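Local coordinates for protein sulfite dehydrogenase (Paracoccus pantotrophus, PDB 2XTS) that probably oxidises protein-bound sulfane sulfur at a molybdenum cofactor and passes the electrons to heme c, as the molybdenum subunit of the sulfane dehydrogenase SoxCD, at residues L107-T112 against S154-E159; D190-A195 against A211-P216; P353-L358 against Y368-I373; M262-V267 against S342-E347. One frame throughout, in Å; residues are numbered along the deposited sequence.

Contact 1 of 4, residues L107-T112 against S154-E159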
# COMPACT_ATOMS: atom_id res chain seq x y z
N LEU A 107 5.72 5.85 20.68
CA LEU A 107 4.72 4.79 20.46
C LEU A 107 3.66 4.75 21.57
O LEU A 107 2.76 3.94 21.51
CB LEU A 107 5.38 3.42 20.36
CG LEU A 107 6.24 3.18 19.12
CD1 LEU A 107 6.96 1.86 19.32
CD2 LEU A 107 5.40 3.13 17.83
N ARG A 108 3.75 5.64 22.56
CA ARG A 108 2.82 5.65 23.68
C ARG A 108 1.83 6.79 23.66
O ARG A 108 0.94 6.83 24.51
CB ARG A 108 3.61 5.64 24.99
CG ARG A 108 4.53 4.48 25.12
CD ARG A 108 5.40 4.58 26.34
NE ARG A 108 4.61 4.43 27.54
CZ ARG A 108 5.10 4.46 28.78
NH1 ARG A 108 6.39 4.66 28.98
NH2 ARG A 108 4.29 4.27 29.80
N PHE A 109 1.98 7.71 22.71
CA PHE A 109 1.02 8.81 22.54
C PHE A 109 -0.21 8.40 21.73
O PHE A 109 -0.14 7.52 20.87
CB PHE A 109 1.66 9.98 21.80
CG PHE A 109 2.58 10.83 22.65
CD1 PHE A 109 2.08 11.86 23.43
CD2 PHE A 109 3.95 10.59 22.68
CE1 PHE A 109 2.92 12.65 24.18
CE2 PHE A 109 4.80 11.37 23.46
CZ PHE A 109 4.27 12.39 24.20
N PRO A 110 -1.33 9.09 21.95
CA PRO A 110 -2.53 8.81 21.15
C PRO A 110 -2.24 8.99 19.66
O PRO A 110 -1.62 9.97 19.25
CB PRO A 110 -3.54 9.83 21.68
CG PRO A 110 -3.13 10.02 23.11
CD PRO A 110 -1.62 10.02 23.06
N ARG A 111 -2.75 8.06 18.86
CA ARG A 111 -2.47 8.03 17.43
C ARG A 111 -3.60 8.54 16.57
O ARG A 111 -4.75 8.48 16.95
CB ARG A 111 -2.13 6.61 16.99
CG ARG A 111 -0.90 6.07 17.70
CD ARG A 111 -0.59 4.62 17.34
NE ARG A 111 0.49 4.13 18.17
CZ ARG A 111 0.83 2.86 18.31
NH1 ARG A 111 0.24 1.92 17.58
NH2 ARG A 111 1.79 2.55 19.15
N THR A 112 -3.22 9.08 15.42
CA THR A 112 -4.15 9.54 14.41
C THR A 112 -3.69 9.00 13.05
O THR A 112 -2.62 8.44 12.92
CB THR A 112 -4.17 11.08 14.33
OG1 THR A 112 -2.83 11.55 14.13
CG2 THR A 112 -4.76 11.70 15.61
N SER A 154 0.33 18.51 17.83
CA SER A 154 -0.32 19.19 18.94
C SER A 154 -0.15 18.43 20.25
O SER A 154 0.06 19.05 21.30
CB SER A 154 -1.79 19.40 18.64
OG SER A 154 -2.47 18.18 18.45
N VAL A 155 -0.23 17.11 20.23
CA VAL A 155 -0.14 16.36 21.47
C VAL A 155 1.30 16.31 21.99
O VAL A 155 1.53 16.36 23.21
CB VAL A 155 -0.75 14.96 21.37
CG1 VAL A 155 -0.80 14.33 22.75
CG2 VAL A 155 -2.16 15.02 20.77
N LEU A 156 2.28 16.26 21.09
CA LEU A 156 3.69 16.30 21.52
C LEU A 156 4.03 17.65 22.11
O LEU A 156 4.69 17.75 23.15
CB LEU A 156 4.60 16.03 20.35
CG LEU A 156 4.43 14.66 19.70
CD1 LEU A 156 5.37 14.56 18.49
CD2 LEU A 156 4.70 13.55 20.68
N LEU A 157 3.57 18.69 21.43
CA LEU A 157 3.86 20.06 21.86
C LEU A 157 3.21 20.36 23.20
O LEU A 157 3.78 21.07 24.01
CB LEU A 157 3.42 21.05 20.79
CG LEU A 157 4.30 20.98 19.53
CD1 LEU A 157 3.67 21.78 18.40
CD2 LEU A 157 5.72 21.47 19.77
N ALA A 158 2.03 19.80 23.44
CA ALA A 158 1.35 19.91 24.73
C ALA A 158 2.18 19.38 25.90
O ALA A 158 2.09 19.90 27.02
CB ALA A 158 -0.01 19.21 24.67
N GLU A 159 2.98 18.33 25.68
CA GLU A 159 3.85 17.81 26.72
C GLU A 159 4.87 18.85 27.14
O GLU A 159 5.17 18.97 28.32
CB GLU A 159 4.62 16.55 26.29
CG GLU A 159 3.91 15.24 26.30
CD GLU A 159 3.17 14.95 27.59
OE1 GLU A 159 3.77 14.73 28.68
OE2 GLU A 159 1.95 14.89 27.48

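Contact 2 of 4, residues D190-A195 against A211-P216. With MTE (phosphonic acidmono-(2-amino-5,6-dimercapto-4-oxo-3,7,8a,9,10,10a-hexahydro-4H-8-oxa-1,3,9,10-tetraaza-anthracen-7-ylmethyl)ester), chain E.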
# COMPACT_ATOMS: atom_id res chain seq x y z
N ASP A 190 -3.21 22.24 13.49
CA ASP A 190 -4.34 21.75 12.69
C ASP A 190 -4.12 20.25 12.38
O ASP A 190 -4.71 19.40 13.06
CB ASP A 190 -4.49 22.61 11.43
CG ASP A 190 -5.60 22.15 10.49
OD1 ASP A 190 -6.29 21.14 10.77
OD2 ASP A 190 -5.74 22.80 9.44
N ASP A 191 -3.28 19.91 11.41
CA ASP A 191 -3.20 18.54 10.92
C ASP A 191 -1.79 18.04 10.63
O ASP A 191 -1.62 17.04 9.94
CB ASP A 191 -4.10 18.36 9.69
CG ASP A 191 -3.70 19.24 8.52
OD1 ASP A 191 -2.78 20.09 8.67
OD2 ASP A 191 -4.33 19.08 7.45
N VAL A 192 -0.77 18.70 11.14
CA VAL A 192 0.60 18.18 10.97
C VAL A 192 0.79 16.99 11.92
O VAL A 192 0.48 17.08 13.10
CB VAL A 192 1.72 19.23 11.18
CG1 VAL A 192 3.12 18.63 10.94
CG2 VAL A 192 1.51 20.41 10.25
N MET A 193 1.33 15.91 11.38
CA MET A 193 1.55 14.67 12.11
C MET A 193 3.02 14.29 12.08
O MET A 193 3.72 14.53 11.09
CB MET A 193 0.71 13.56 11.43
CG MET A 193 0.96 12.13 11.89
SD MET A 193 0.36 10.88 10.75
CE MET A 193 -1.36 11.32 10.74
N LEU A 194 3.50 13.70 13.17
CA LEU A 194 4.72 12.92 13.17
C LEU A 194 4.33 11.48 12.86
O LEU A 194 3.75 10.79 13.71
CB LEU A 194 5.45 13.04 14.52
CG LEU A 194 6.81 12.35 14.61
CD1 LEU A 194 7.84 13.07 13.74
CD2 LEU A 194 7.25 12.23 16.07
N ALA A 195 4.65 11.04 11.65
CA ALA A 195 4.22 9.74 11.15
C ALA A 195 5.30 8.71 11.34
O ALA A 195 6.47 8.98 11.11
CB ALA A 195 3.88 9.84 9.68
N ALA A 211 10.71 8.18 11.60
CA ALA A 211 9.71 9.20 11.80
C ALA A 211 9.89 10.37 10.85
O ALA A 211 11.00 10.88 10.68
CB ALA A 211 9.75 9.69 13.28
N ARG A 212 8.79 10.83 10.25
CA ARG A 212 8.78 12.00 9.37
C ARG A 212 7.60 12.89 9.71
O ARG A 212 6.62 12.42 10.28
CB ARG A 212 8.71 11.61 7.89
CG ARG A 212 7.31 11.21 7.41
CD ARG A 212 7.26 10.91 5.94
NE ARG A 212 7.72 12.06 5.15
CZ ARG A 212 8.13 11.97 3.89
NH1 ARG A 212 7.96 10.85 3.19
NH2 ARG A 212 8.64 13.04 3.29
N LEU A 213 7.66 14.15 9.28
CA LEU A 213 6.47 14.96 9.24
C LEU A 213 5.62 14.69 8.01
O LEU A 213 6.15 14.51 6.92
CB LEU A 213 6.81 16.44 9.28
CG LEU A 213 7.58 16.92 10.51
CD1 LEU A 213 7.76 18.45 10.50
CD2 LEU A 213 6.89 16.47 11.80
N VAL A 214 4.32 14.70 8.24
CA VAL A 214 3.28 14.64 7.21
C VAL A 214 2.53 15.96 7.34
O VAL A 214 2.04 16.31 8.43
CB VAL A 214 2.36 13.41 7.38
CG1 VAL A 214 1.13 13.52 6.51
CG2 VAL A 214 3.16 12.18 7.04
N VAL A 215 2.51 16.74 6.24
CA VAL A 215 2.00 18.14 6.24
C VAL A 215 0.94 18.26 5.15
O VAL A 215 1.23 18.65 4.01
CB VAL A 215 3.17 19.13 6.00
CG1 VAL A 215 2.70 20.56 6.26
CG2 VAL A 215 4.42 18.74 6.84
N PRO A 216 -0.30 17.87 5.46
CA PRO A 216 -1.28 17.69 4.40
C PRO A 216 -1.49 18.93 3.52
O PRO A 216 -1.70 20.04 4.00
CB PRO A 216 -2.53 17.31 5.15
CG PRO A 216 -2.00 16.57 6.32
CD PRO A 216 -0.82 17.36 6.74
N1 MTE E . 13.76 15.74 4.95
C2 MTE E . 15.07 15.72 5.20
N2 MTE E . 15.48 15.53 6.48
N3 MTE E . 15.99 15.85 4.23
C4 MTE E . 15.65 16.03 2.92
O4 MTE E . 16.56 16.12 2.07
N5 MTE E . 13.75 16.35 1.31
C6 MTE E . 12.44 16.95 1.31
C7 MTE E . 11.42 16.23 2.19
N8 MTE E . 11.97 16.00 3.50
C9 MTE E . 14.24 16.09 2.57
C10 MTE E . 13.29 15.95 3.68
C1' MTE E . 11.85 17.11 -0.08
S1' MTE E . 12.47 18.39 -1.10
C2' MTE E . 10.82 16.36 -0.51
S2' MTE E . 10.03 16.66 -2.01
C3' MTE E . 10.30 15.23 0.36
O3' MTE E . 11.07 15.01 1.55
C4' MTE E . 10.33 13.93 -0.41
O4' MTE E . 9.77 12.88 0.40
P MTE E . 10.10 11.38 -0.07
O1P MTE E . 9.46 11.37 -1.49
O2P MTE E . 11.57 11.18 -0.17
O3P MTE E . 9.35 10.51 0.88

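Contact 3 of 4, residues P353-L358 against Y368-I373. With CO (cobalt (II) ion), chain G; GOL (glycerol), chain H.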
# COMPACT_ATOMS: atom_id res chain seq x y z
N PRO A 353 -5.42 25.73 -13.76
CA PRO A 353 -5.16 26.64 -14.87
C PRO A 353 -4.32 26.01 -15.98
O PRO A 353 -3.62 25.01 -15.75
CB PRO A 353 -4.35 27.76 -14.20
CG PRO A 353 -3.58 27.08 -13.14
CD PRO A 353 -4.56 26.05 -12.60
N THR A 354 -4.34 26.62 -17.15
CA THR A 354 -3.38 26.27 -18.19
C THR A 354 -1.98 26.76 -17.82
O THR A 354 -1.82 27.68 -17.01
CB THR A 354 -3.75 26.85 -19.55
OG1 THR A 354 -3.73 28.28 -19.49
CG2 THR A 354 -5.09 26.34 -20.02
N LYS A 355 -0.98 26.18 -18.46
CA LYS A 355 0.41 26.64 -18.33
C LYS A 355 0.51 28.12 -18.73
O LYS A 355 1.15 28.93 -18.06
CB LYS A 355 1.37 25.80 -19.20
CG LYS A 355 1.41 24.30 -18.88
CD LYS A 355 2.31 23.54 -19.86
CE LYS A 355 3.76 23.58 -19.34
NZ LYS A 355 4.77 22.79 -20.13
N ASP A 356 -0.15 28.47 -19.83
CA ASP A 356 -0.13 29.85 -20.28
C ASP A 356 -0.78 30.80 -19.28
O ASP A 356 -0.29 31.91 -19.09
CB ASP A 356 -0.84 29.96 -21.64
CG ASP A 356 0.01 29.48 -22.79
OD1 ASP A 356 1.23 29.38 -22.63
OD2 ASP A 356 -0.57 29.23 -23.87
N ALA A 357 -1.87 30.38 -18.65
CA ALA A 357 -2.52 31.24 -17.64
C ALA A 357 -1.58 31.48 -16.45
O ALA A 357 -1.53 32.58 -15.90
CB ALA A 357 -3.86 30.65 -17.17
N LEU A 358 -0.87 30.44 -16.05
CA LEU A 358 0.13 30.58 -14.99
C LEU A 358 1.27 31.51 -15.37
O LEU A 358 1.62 32.41 -14.61
CB LEU A 358 0.68 29.23 -14.57
CG LEU A 358 -0.25 28.38 -13.71
CD1 LEU A 358 0.25 26.95 -13.71
CD2 LEU A 358 -0.32 28.92 -12.32
N TYR A 368 9.01 26.32 -9.13
CA TYR A 368 8.16 25.49 -8.30
C TYR A 368 6.69 25.73 -8.69
O TYR A 368 6.35 26.65 -9.44
CB TYR A 368 8.39 25.86 -6.83
CG TYR A 368 9.83 25.76 -6.40
CD1 TYR A 368 10.44 24.51 -6.21
CD2 TYR A 368 10.60 26.88 -6.19
CE1 TYR A 368 11.76 24.40 -5.81
CE2 TYR A 368 11.93 26.77 -5.81
CZ TYR A 368 12.51 25.54 -5.62
OH TYR A 368 13.80 25.46 -5.17
N HIS A 369 5.80 24.90 -8.12
CA HIS A 369 4.36 25.12 -8.19
C HIS A 369 3.78 25.18 -9.61
O HIS A 369 2.86 25.93 -9.88
CB HIS A 369 3.95 26.34 -7.37
CG HIS A 369 4.28 26.21 -5.91
ND1 HIS A 369 3.52 25.45 -5.04
CD2 HIS A 369 5.29 26.73 -5.17
CE1 HIS A 369 4.07 25.48 -3.84
NE2 HIS A 369 5.14 26.26 -3.88
N ASN A 370 4.31 24.34 -10.50
CA ASN A 370 3.71 24.18 -11.82
C ASN A 370 2.55 23.20 -11.79
O ASN A 370 2.74 21.99 -11.95
CB ASN A 370 4.75 23.74 -12.83
CG ASN A 370 4.18 23.69 -14.23
OD1 ASN A 370 2.99 23.99 -14.44
ND2 ASN A 370 5.01 23.32 -15.20
N ASN A 371 1.35 23.74 -11.64
CA ASN A 371 0.15 22.91 -11.71
C ASN A 371 -0.61 23.07 -13.03
O ASN A 371 -1.78 22.72 -13.11
CB ASN A 371 -0.78 23.12 -10.51
CG ASN A 371 -1.33 24.51 -10.41
OD1 ASN A 371 -0.63 25.50 -10.63
ND2 ASN A 371 -2.62 24.61 -10.03
N GLY A 372 0.06 23.56 -14.07
CA GLY A 372 -0.60 23.78 -15.35
C GLY A 372 -1.14 22.50 -15.99
O GLY A 372 -0.61 21.41 -15.82
N ILE A 373 -2.21 22.66 -16.76
CA ILE A 373 -2.81 21.57 -17.50
C ILE A 373 -1.80 20.96 -18.45
O ILE A 373 -1.15 21.66 -19.21
CB ILE A 373 -4.07 22.06 -18.28
CG1 ILE A 373 -5.20 22.42 -17.31
CG2 ILE A 373 -4.56 21.08 -19.33
CD1 ILE A 373 -6.34 23.20 -17.97
CO CO G . 6.42 26.87 -2.27
C1 GOL H . -2.11 24.13 -21.65
O1 GOL H . -1.67 24.08 -20.28
C2 GOL H . -1.38 25.15 -22.56
O2 GOL H . -1.30 26.45 -21.99
C3 GOL H . 0.03 24.69 -22.89
O3 GOL H . 0.02 23.52 -23.66
O HOH W 1 7.57 27.64 -0.61
O HOH W 2 8.09 27.09 -3.56

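Contact 4 of 4, residues M262-V267 against S342-E347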
# COMPACT_ATOMS: atom_id res chain seq x y z
N MET A 262 0.04 23.36 -2.10
CA MET A 262 0.06 22.83 -3.46
C MET A 262 -1.35 22.97 -4.05
O MET A 262 -2.32 22.46 -3.49
CB MET A 262 0.54 21.38 -3.46
CG MET A 262 1.91 21.16 -2.85
SD MET A 262 3.21 22.09 -3.69
CE MET A 262 3.43 21.12 -5.18
N ASP A 263 -1.47 23.63 -5.19
CA ASP A 263 -2.78 23.91 -5.77
C ASP A 263 -3.32 22.72 -6.60
O ASP A 263 -2.59 21.80 -6.97
CB ASP A 263 -2.69 25.17 -6.64
CG ASP A 263 -2.41 26.43 -5.85
OD1 ASP A 263 -2.85 26.55 -4.69
OD2 ASP A 263 -1.75 27.32 -6.42
N ALA A 264 -4.62 22.79 -6.91
CA ALA A 264 -5.29 21.72 -7.63
C ALA A 264 -4.59 21.40 -8.93
O ALA A 264 -4.22 22.29 -9.70
CB ALA A 264 -6.75 22.07 -7.90
N LYS A 265 -4.45 20.10 -9.20
CA LYS A 265 -3.65 19.63 -10.28
C LYS A 265 -4.19 18.28 -10.75
O LYS A 265 -4.86 17.57 -10.02
CB LYS A 265 -2.21 19.48 -9.78
CG LYS A 265 -1.16 19.25 -10.82
CD LYS A 265 0.21 19.48 -10.23
CE LYS A 265 1.33 19.07 -11.15
NZ LYS A 265 2.67 19.44 -10.63
N SER A 266 -3.84 17.90 -11.96
CA SER A 266 -4.20 16.60 -12.51
C SER A 266 -3.30 16.22 -13.63
O SER A 266 -2.66 17.06 -14.27
CB SER A 266 -5.64 16.57 -13.03
OG SER A 266 -5.79 17.34 -14.21
N VAL A 267 -3.31 14.93 -13.94
CA VAL A 267 -2.62 14.41 -15.10
C VAL A 267 -3.28 13.11 -15.55
O VAL A 267 -3.65 12.29 -14.71
CB VAL A 267 -1.08 14.19 -14.87
CG1 VAL A 267 -0.80 13.18 -13.74
CG2 VAL A 267 -0.38 13.80 -16.17
N SER A 342 -6.57 17.10 -18.98
CA SER A 342 -7.43 16.99 -17.83
C SER A 342 -7.34 18.28 -17.02
O SER A 342 -6.29 18.94 -16.95
CB SER A 342 -7.08 15.77 -17.00
OG SER A 342 -5.75 15.79 -16.52
N ARG A 343 -8.46 18.62 -16.39
CA ARG A 343 -8.58 19.87 -15.62
C ARG A 343 -9.32 19.58 -14.31
O ARG A 343 -10.52 19.25 -14.33
CB ARG A 343 -9.34 20.91 -16.44
CG ARG A 343 -9.55 22.25 -15.80
CD ARG A 343 -10.31 23.16 -16.78
NE ARG A 343 -11.69 22.72 -16.99
CZ ARG A 343 -12.53 23.25 -17.88
NH1 ARG A 343 -12.12 24.20 -18.71
NH2 ARG A 343 -13.77 22.79 -17.98
N ALA A 344 -8.60 19.69 -13.19
CA ALA A 344 -9.19 19.45 -11.87
C ALA A 344 -9.92 20.66 -11.30
O ALA A 344 -9.52 21.80 -11.56
CB ALA A 344 -8.11 19.05 -10.91
N VAL A 345 -10.96 20.40 -10.51
CA VAL A 345 -11.68 21.41 -9.77
C VAL A 345 -11.72 20.94 -8.33
O VAL A 345 -11.97 19.76 -8.07
CB VAL A 345 -13.11 21.60 -10.30
CG1 VAL A 345 -13.82 22.74 -9.51
CG2 VAL A 345 -13.08 21.85 -11.81
N ASP A 346 -11.42 21.83 -7.39
CA ASP A 346 -11.51 21.46 -5.98
C ASP A 346 -12.68 22.14 -5.28
O ASP A 346 -13.37 22.98 -5.85
CB ASP A 346 -10.17 21.62 -5.24
CG ASP A 346 -9.76 23.04 -4.97
OD1 ASP A 346 -10.65 23.91 -4.80
OD2 ASP A 346 -8.53 23.27 -4.89
N GLU A 347 -12.89 21.77 -4.02
CA GLU A 347 -14.06 22.23 -3.28
C GLU A 347 -14.10 23.72 -3.01
O GLU A 347 -15.14 24.25 -2.61
CB GLU A 347 -14.20 21.47 -1.96
CG GLU A 347 -13.09 21.75 -0.98
CD GLU A 347 -13.32 21.02 0.32
OE1 GLU A 347 -12.63 20.02 0.57
OE2 GLU A 347 -14.24 21.42 1.08
O HOH W 3 -6.33 24.80 -5.38
O HOH W 4 -3.56 18.41 -16.50

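Contact 1 of 4, residues L107-T112 against S154-E159
With chi1 at -77°, F109 places its CG anti to its own carbonyl carbon, and its ring turns one face to the helix carrying S154-E159. In L156, CD1 is the branch anti to CA (chi2 177°), which leaves the other branch, CD2, almost over the middle of that face. This is a CH-pi contact with CD2 3.6 Å from the centroid of the F109 ring. E159 also has CG anti to its carbonyl carbon, which puts CG at the ring edge, near the plane, 3.5 Å from F109 CE1; the bend at chi2 (-49°) then turns the carboxylate off to backbone N-H groups of L3 and G4 of the cytochrome chain. V155, one turn earlier, brings CG1 obliquely to F109 CD1 at 3.9 Å and more loosely to CD of P110. A flat aromatic suits this place because it can take a methyl on its face and a methylene at its rim. On the loop side, R111 NH2 donates to L107 O at 2.9 Å, linking the two ends of the loop before strand 112-119. The whole is a CH-pi-centred packing of a loop phenylalanine on helix 153-160 of the molybdopterin-binding domain, beside the cytochrome chain.

Contact 2 of 4, residues D190-A195 against A211-P216
R212 and V214 share one face of the antiparallel pair with M193 and A195, while L194 and L213 point to the other, and this alternation decides what each side chain meets. On the first face A195 CB lies 3.6 Å from V214 CG2, a diagonal contact that a small methyl permits beside a branched valine; M193 and V214 meet less closely through their CB atoms. On the second face L194, with CG anti to its backbone N, sends CD1 between A211 CB and L213 CD2, the latter 4.0 Å from L194 CD1. V192 and V215 lie side by side, pointing the same way, and D191 meets P216 tip to tip, OD2 coming 3.4 Å from the proline CB while OD1 forms a salt bridge with K187. Between the strands, the hydrogen-bonded pair M193 and V214 exchange two backbone bonds; that from M193 N to V214 O is nearly straight at 171°. A195 and R212 exchange two more, the shorter being 2.8 Å from A195 N to R212 O.

R212 starts from the crowded chi1 position (79°) and bends at chi3, which carries its guanidinium to the molybdopterin. There NH1 donates to the phosphate O3P of MTE at 2.7 Å and NH2 to MTE O4' at 3.1 Å, the latter almost straight. Two donors and a positive charge suit a phosphate ester, and NH2 also binds W223 O. Strand 193-198 also pairs with strand 143-152, helix 153-160 covers the leucine face through L153 and L156, and Y148 of strand 143-152 and T114 of strand 112-119 pack against M193 and V214.

Contact 3 of 4, residues P353-L358 against Y368-I373
This is a helix start held against an irregular loop, in the dimerisation domain, where helix 355-362 begins and the chain returns toward strand 375-378. One backbone bond ties the two: I373 N donates to P353 O at 2.9 Å, and G372 CA makes a CA-H...O contact with the same oxygen. T354 is the N-cap, its OG1 in the crowded chi1 position (63°) and accepting from A357 N at 2.9 Å; a threonine hydroxyl suits this position, where first-turn N-H groups have no preceding helical carbonyl to bond to. G372, having no side chain, lets the two backbones come to 4.3 Å between its CA and K355 CA.

L358, CG anti to its carbonyl carbon, reaches CD1 to within 3.4 Å of G372 N and crosses N371 at about a right angle, as does P353, whose CD faces N371 ND2; that amide nitrogen is hydrogen-bonded to A264 O and Y350 OH. N370 OD1 accepts from G372 N at 3.0 Å, an Asx turn that shapes the loop. T354 CG2 touches I373 CD1 obliquely. A glycerol, probably from the crystallisation liquor, bridges the two segments: O1 accepts from K355 N and donates to I373 O.

At the far end of the loop H369 NE2 binds the cobalt ion at 2.1 Å; two waters, E219 OE1 and T259 O are also among its ligands. P353 and A357 pack on F159 of the cytochrome chain, I373 lies on Q341 and R343 of strand 338-346, and K355 NZ bonds to E127 O and forms a salt bridge with E388 of strand 384-389.

Contact 4 of 4, residues M262-V267 against S342-E347
Strands 265-267 and 342-346 run at 149° to each other, roughly antiparallel, with their axes 5.7 Å apart at closest approach, a spacing bridged by small side chains and water. S266, A344 and S342 direct their CB atoms at the opposite strand, and so do A264 and D346, whereas K265, V267, R343 and V345 point away. Both serines hold OG in the crowded position between backbone N and carbonyl carbon (chi1 70° for S266, 60° for S342), which brings the hydroxyls together at 2.8 Å between S266 OG and S342 OG. S266 OG also bonds to Q352 OE1, which in addition accepts from A344 N, so the glutamine clamps the two strands.

Alanine and serine suit the facing positions because their short side chains fit between strands so close: A344 CB lies 3.7 Å from K265 O, and A264 CB is 3.7 Å from D346 OD2. Water completes the join. Water 4 donates to both S266 O and S342 O, each at 2.8 Å, and so links the two carbonyls across the strands. Water 3 accepts from A264 N and donates to D346 OD2 at 2.7 Å; that carboxylate, whose OD1 bonds to T348, also bonds to S292 OG. The side chains that point away serve other partners, K265 pairing with E119 and R343 with D301.

Strand 265-270, outermost in this chain's sheet, pairs with strand 282-291; its approach to strand 338-346 through side chains and waters is consistent with the beta-sandwich of the E-set clan, to which the dimerisation domain belongs.

Overall arrangement
All four contacts are largely buried, but their settings differ. Contacts 1 and 2 belong to the molybdopterin-binding domain and touch, T112 against M193 and L156 against L194; contact 1 lies farther out, at the cytochrome border, and is apolar, while contact 2 is backbone-bonded sheet that carries R212, a residue binding the molybdopterin. Contacts 3 and 4 lie in the dimerisation domain, their centres about 10 Å apart, and are joined by probable hydrogen bonds from N371 ND2 to A264 O and from K265 NZ to N370 O. Contact 3 relies on capping and turn bonds, contact 4 on hydroxyls and water. Contacts 1 and 3 lie on opposite sides of the chain's centre.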